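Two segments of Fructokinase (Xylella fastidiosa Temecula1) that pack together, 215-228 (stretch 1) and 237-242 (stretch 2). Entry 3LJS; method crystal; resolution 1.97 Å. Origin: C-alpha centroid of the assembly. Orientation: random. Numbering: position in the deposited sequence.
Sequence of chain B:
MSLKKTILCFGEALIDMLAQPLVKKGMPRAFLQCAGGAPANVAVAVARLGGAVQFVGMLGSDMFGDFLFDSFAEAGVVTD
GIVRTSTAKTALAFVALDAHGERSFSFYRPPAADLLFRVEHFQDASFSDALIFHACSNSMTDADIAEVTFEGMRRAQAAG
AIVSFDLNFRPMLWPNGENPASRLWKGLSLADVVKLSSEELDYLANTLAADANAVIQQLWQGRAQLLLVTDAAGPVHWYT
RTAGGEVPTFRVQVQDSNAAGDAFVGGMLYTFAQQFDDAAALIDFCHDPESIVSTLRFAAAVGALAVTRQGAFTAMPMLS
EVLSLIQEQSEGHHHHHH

Stretch 1 (215-228) VIQQLWQGRAQLLL
Stretch 2, residues 237-242: HWYTRT

Packing of the helix that includes 215-219 and strand 226-228 of fructokinase against the strand from 237. At the apolar centre Tyr239 (chi1 m, -57°; chi2 -92°) packs against both Ile216 of the helix and Leu227 of the neighbouring strand: Ile216 (m, t) sets CD1 over one face of its ring, 4.0 Å from the centroid and 6° off the normal, a CH-pi contact, while Leu227 (t, p) brings CD2 to 3.8 Å from Tyr239 CD2. Trp220 (chi1 m; chi2 158°) adds CZ2 at 4.2 Å from Tyr239 CB, and its ring edge meets Tyr239 O, 3.7 Å from CH2. The sheet's other face carries Leu228 (m, t), whose CD2 lies 3.7 Å from CB of Trp238 (chi1 p), and Leu226 (t, p), whose CD1 lies 3.9 Å from CG2 of Thr240 (p).

The strands are extended (phi -141 to -103°, psi 131 to 150° over 226-228 and 237-239) and antiparallel, their axes at 162° and 4.6 Å apart. Leu227 and Tyr239 form the hydrogen-bonded pair (CA-CA 5.0 Å), with Leu227 N to Tyr239 O and Tyr239 N to Leu227 O both 2.8 Å; Leu228 faces Trp238 as a non-hydrogen-bonded pair (CA-CA 4.5 Å). The helix axis runs at 45° to the strand from 237, 10.4 Å away at closest.

At the polar edge Arg241 (m, t, t; chi4 -160°) extends its side chain to the backbone carbonyls of Gly222 and Ala224. Its CG covers a face of the Trp220 six-membered ring (3.9 Å to the centroid), leaving the charged guanidinium to meet those carbonyls. NE and NH2 both donate to Ala224 O (2.9 and 2.8 Å), and NH2 also to Gly222 O (2.9 Å). Gln225 NE2 lies over one guanidinium face, 3.5 Å from Arg241 CZ, with Trp220 O over the opposite face. Water 1 links Gly222 O (2.9 Å) to Arg241 NH1 (3.2 Å); water 2 links Gln225 O (2.5 Å) and OE1 (2.9 Å) to Arg241 N (3.0 Å).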

# COMPACT_ATOMS: atom_id res chain seq x y z
N VAL B 215 -4.46 16.99 -34.12
CA VAL B 215 -5.07 16.18 -33.07
C VAL B 215 -6.58 16.41 -33.05
O VAL B 215 -7.36 15.46 -33.01
CB VAL B 215 -4.50 16.55 -31.68
CG1 VAL B 215 -5.29 15.82 -30.59
CG2 VAL B 215 -3.03 16.17 -31.60
N ILE B 216 -6.98 17.67 -33.09
CA ILE B 216 -8.39 18.02 -33.08
C ILE B 216 -9.11 17.45 -34.30
O ILE B 216 -10.21 16.92 -34.18
CB ILE B 216 -8.57 19.55 -33.02
CG1 ILE B 216 -8.01 20.07 -31.69
CG2 ILE B 216 -10.05 19.91 -33.16
CD1 ILE B 216 -8.03 21.58 -31.55
N GLN B 217 -8.48 17.53 -35.47
CA GLN B 217 -9.08 16.98 -36.68
C GLN B 217 -9.24 15.47 -36.54
O GLN B 217 -10.21 14.89 -37.02
CB GLN B 217 -8.23 17.31 -37.90
CG GLN B 217 -8.23 18.79 -38.26
CD GLN B 217 -9.64 19.35 -38.35
OE1 GLN B 217 -10.51 18.80 -39.02
NE2 GLN B 217 -9.87 20.47 -37.66
N GLN B 218 -8.29 14.83 -35.88
CA GLN B 218 -8.34 13.39 -35.67
C GLN B 218 -9.54 13.03 -34.79
O GLN B 218 -10.23 12.04 -35.03
CB GLN B 218 -7.05 12.91 -34.99
CG GLN B 218 -6.93 11.40 -34.88
CD GLN B 218 -6.65 10.76 -36.22
OE1 GLN B 218 -5.56 10.93 -36.79
NE2 GLN B 218 -7.62 10.02 -36.75
N LEU B 219 -9.79 13.85 -33.77
CA LEU B 219 -10.92 13.61 -32.88
C LEU B 219 -12.24 13.67 -33.63
O LEU B 219 -13.14 12.86 -33.38
CB LEU B 219 -10.93 14.65 -31.75
CG LEU B 219 -9.75 14.61 -30.78
CD1 LEU B 219 -9.95 15.65 -29.69
CD2 LEU B 219 -9.65 13.22 -30.17
N TRP B 220 -12.35 14.61 -34.56
CA TRP B 220 -13.57 14.77 -35.35
C TRP B 220 -13.83 13.56 -36.26
O TRP B 220 -14.94 13.40 -36.78
CB TRP B 220 -13.49 16.05 -36.19
CG TRP B 220 -13.37 17.34 -35.41
CD1 TRP B 220 -12.89 18.52 -35.88
CD2 TRP B 220 -13.80 17.60 -34.06
NE1 TRP B 220 -12.98 19.50 -34.92
CE2 TRP B 220 -13.53 18.96 -33.79
CE3 TRP B 220 -14.37 16.81 -33.05
CZ2 TRP B 220 -13.82 19.56 -32.55
CZ3 TRP B 220 -14.66 17.41 -31.81
CH2 TRP B 220 -14.38 18.77 -31.58
N GLN B 221 -12.81 12.72 -36.44
CA GLN B 221 -12.95 11.52 -37.27
C GLN B 221 -13.73 10.46 -36.51
O GLN B 221 -14.24 9.50 -37.10
CB GLN B 221 -11.57 10.95 -37.64
CG GLN B 221 -10.72 11.89 -38.47
CD GLN B 221 -11.40 12.28 -39.76
OE1 GLN B 221 -11.64 11.44 -40.63
NE2 GLN B 221 -11.72 13.56 -39.90
N GLY B 222 -13.81 10.62 -35.19
CA GLY B 222 -14.54 9.66 -34.37
C GLY B 222 -15.90 10.17 -33.94
O GLY B 222 -16.62 10.80 -34.72
N ARG B 223 -16.26 9.90 -32.69
CA ARG B 223 -17.54 10.30 -32.13
C ARG B 223 -17.55 11.72 -31.52
O ARG B 223 -18.61 12.32 -31.36
CB ARG B 223 -17.96 9.32 -31.02
CG ARG B 223 -18.09 7.86 -31.42
CD ARG B 223 -19.51 7.53 -31.84
NE ARG B 223 -20.48 8.09 -30.90
CZ ARG B 223 -21.76 8.31 -31.19
NH1 ARG B 223 -22.23 8.00 -32.40
NH2 ARG B 223 -22.56 8.87 -30.30
N ALA B 224 -16.38 12.23 -31.17
CA ALA B 224 -16.25 13.54 -30.52
C ALA B 224 -17.02 14.71 -31.14
O ALA B 224 -16.91 14.99 -32.33
CB ALA B 224 -14.77 13.92 -30.40
N GLN B 225 -17.78 15.41 -30.30
CA GLN B 225 -18.56 16.56 -30.74
C GLN B 225 -18.14 17.80 -29.96
O GLN B 225 -18.35 18.93 -30.39
CB GLN B 225 -20.06 16.31 -30.55
CG GLN B 225 -20.65 15.23 -31.45
CD GLN B 225 -20.65 15.62 -32.93
OE1 GLN B 225 -20.64 16.80 -33.28
NE2 GLN B 225 -20.68 14.62 -33.80
N LEU B 226 -17.53 17.59 -28.79
CA LEU B 226 -17.09 18.69 -27.94
C LEU B 226 -15.75 18.38 -27.30
O LEU B 226 -15.57 17.30 -26.72
CB LEU B 226 -18.11 18.96 -26.84
CG LEU B 226 -17.70 20.00 -25.78
CD1 LEU B 226 -17.66 21.39 -26.40
CD2 LEU B 226 -18.70 19.96 -24.63
N LEU B 227 -14.81 19.31 -27.40
CA LEU B 227 -13.48 19.14 -26.82
C LEU B 227 -13.12 20.29 -25.88
O LEU B 227 -13.27 21.46 -26.24
CB LEU B 227 -12.41 19.06 -27.92
CG LEU B 227 -10.95 19.25 -27.47
CD1 LEU B 227 -10.48 18.04 -26.65
CD2 LEU B 227 -10.06 19.43 -28.71
N LEU B 228 -12.65 19.95 -24.69
CA LEU B 228 -12.23 20.95 -23.72
C LEU B 228 -10.73 20.78 -23.53
O LEU B 228 -10.25 19.66 -23.33
CB LEU B 228 -12.92 20.74 -22.38
CG LEU B 228 -14.45 20.69 -22.40
CD1 LEU B 228 -14.95 20.58 -20.98
CD2 LEU B 228 -15.02 21.92 -23.07
N HIS B 237 -10.30 26.23 -22.96
CA HIS B 237 -10.75 26.45 -24.32
C HIS B 237 -11.68 25.32 -24.73
O HIS B 237 -11.46 24.17 -24.34
CB HIS B 237 -9.56 26.47 -25.29
CG HIS B 237 -8.61 27.61 -25.07
ND1 HIS B 237 -7.88 27.75 -23.91
CD2 HIS B 237 -8.27 28.66 -25.85
CE1 HIS B 237 -7.13 28.83 -23.99
NE2 HIS B 237 -7.35 29.40 -25.16
N TRP B 238 -12.72 25.64 -25.49
CA TRP B 238 -13.64 24.61 -25.96
C TRP B 238 -13.67 24.63 -27.48
O TRP B 238 -13.45 25.67 -28.10
CB TRP B 238 -15.06 24.84 -25.40
CG TRP B 238 -15.71 26.13 -25.81
CD1 TRP B 238 -15.75 27.29 -25.10
CD2 TRP B 238 -16.42 26.38 -27.03
NE1 TRP B 238 -16.46 28.25 -25.79
CE2 TRP B 238 -16.88 27.72 -26.98
CE3 TRP B 238 -16.72 25.61 -28.16
CZ2 TRP B 238 -17.62 28.30 -28.02
CZ3 TRP B 238 -17.46 26.18 -29.19
CH2 TRP B 238 -17.90 27.51 -29.11
N TYR B 239 -13.92 23.47 -28.07
CA TYR B 239 -13.97 23.32 -29.52
C TYR B 239 -15.10 22.37 -29.90
O TYR B 239 -15.36 21.39 -29.20
CB TYR B 239 -12.68 22.70 -30.05
CG TYR B 239 -11.41 23.44 -29.70
CD1 TYR B 239 -10.88 24.40 -30.56
CD2 TYR B 239 -10.73 23.16 -28.52
CE1 TYR B 239 -9.70 25.08 -30.24
CE2 TYR B 239 -9.56 23.83 -28.19
CZ TYR B 239 -9.05 24.78 -29.05
OH TYR B 239 -7.89 25.44 -28.71
N THR B 240 -15.78 22.67 -31.01
CA THR B 240 -16.83 21.81 -31.54
C THR B 240 -16.47 21.71 -33.01
O THR B 240 -15.51 22.33 -33.45
CB THR B 240 -18.24 22.44 -31.42
OG1 THR B 240 -18.30 23.64 -32.20
CG2 THR B 240 -18.58 22.74 -29.98
N ARG B 241 -17.22 20.93 -33.77
CA ARG B 241 -16.89 20.80 -35.19
C ARG B 241 -17.23 22.06 -35.98
O ARG B 241 -16.86 22.17 -37.15
CB ARG B 241 -17.61 19.59 -35.80
CG ARG B 241 -17.23 18.29 -35.13
CD ARG B 241 -17.89 17.08 -35.77
NE ARG B 241 -17.56 15.88 -35.01
CZ ARG B 241 -17.63 14.64 -35.48
NH1 ARG B 241 -18.03 14.42 -36.73
NH2 ARG B 241 -17.30 13.61 -34.70
N THR B 242 -17.90 23.02 -35.35
CA THR B 242 -18.28 24.25 -36.04
C THR B 242 -17.66 25.54 -35.50
O THR B 242 -17.71 26.57 -36.17
CB THR B 242 -19.82 24.43 -36.04
OG1 THR B 242 -20.31 24.37 -34.70
CG2 THR B 242 -20.48 23.33 -36.87
O HOH W 1 -17.23 11.46 -37.51
O HOH W 2 -19.53 19.39 -32.59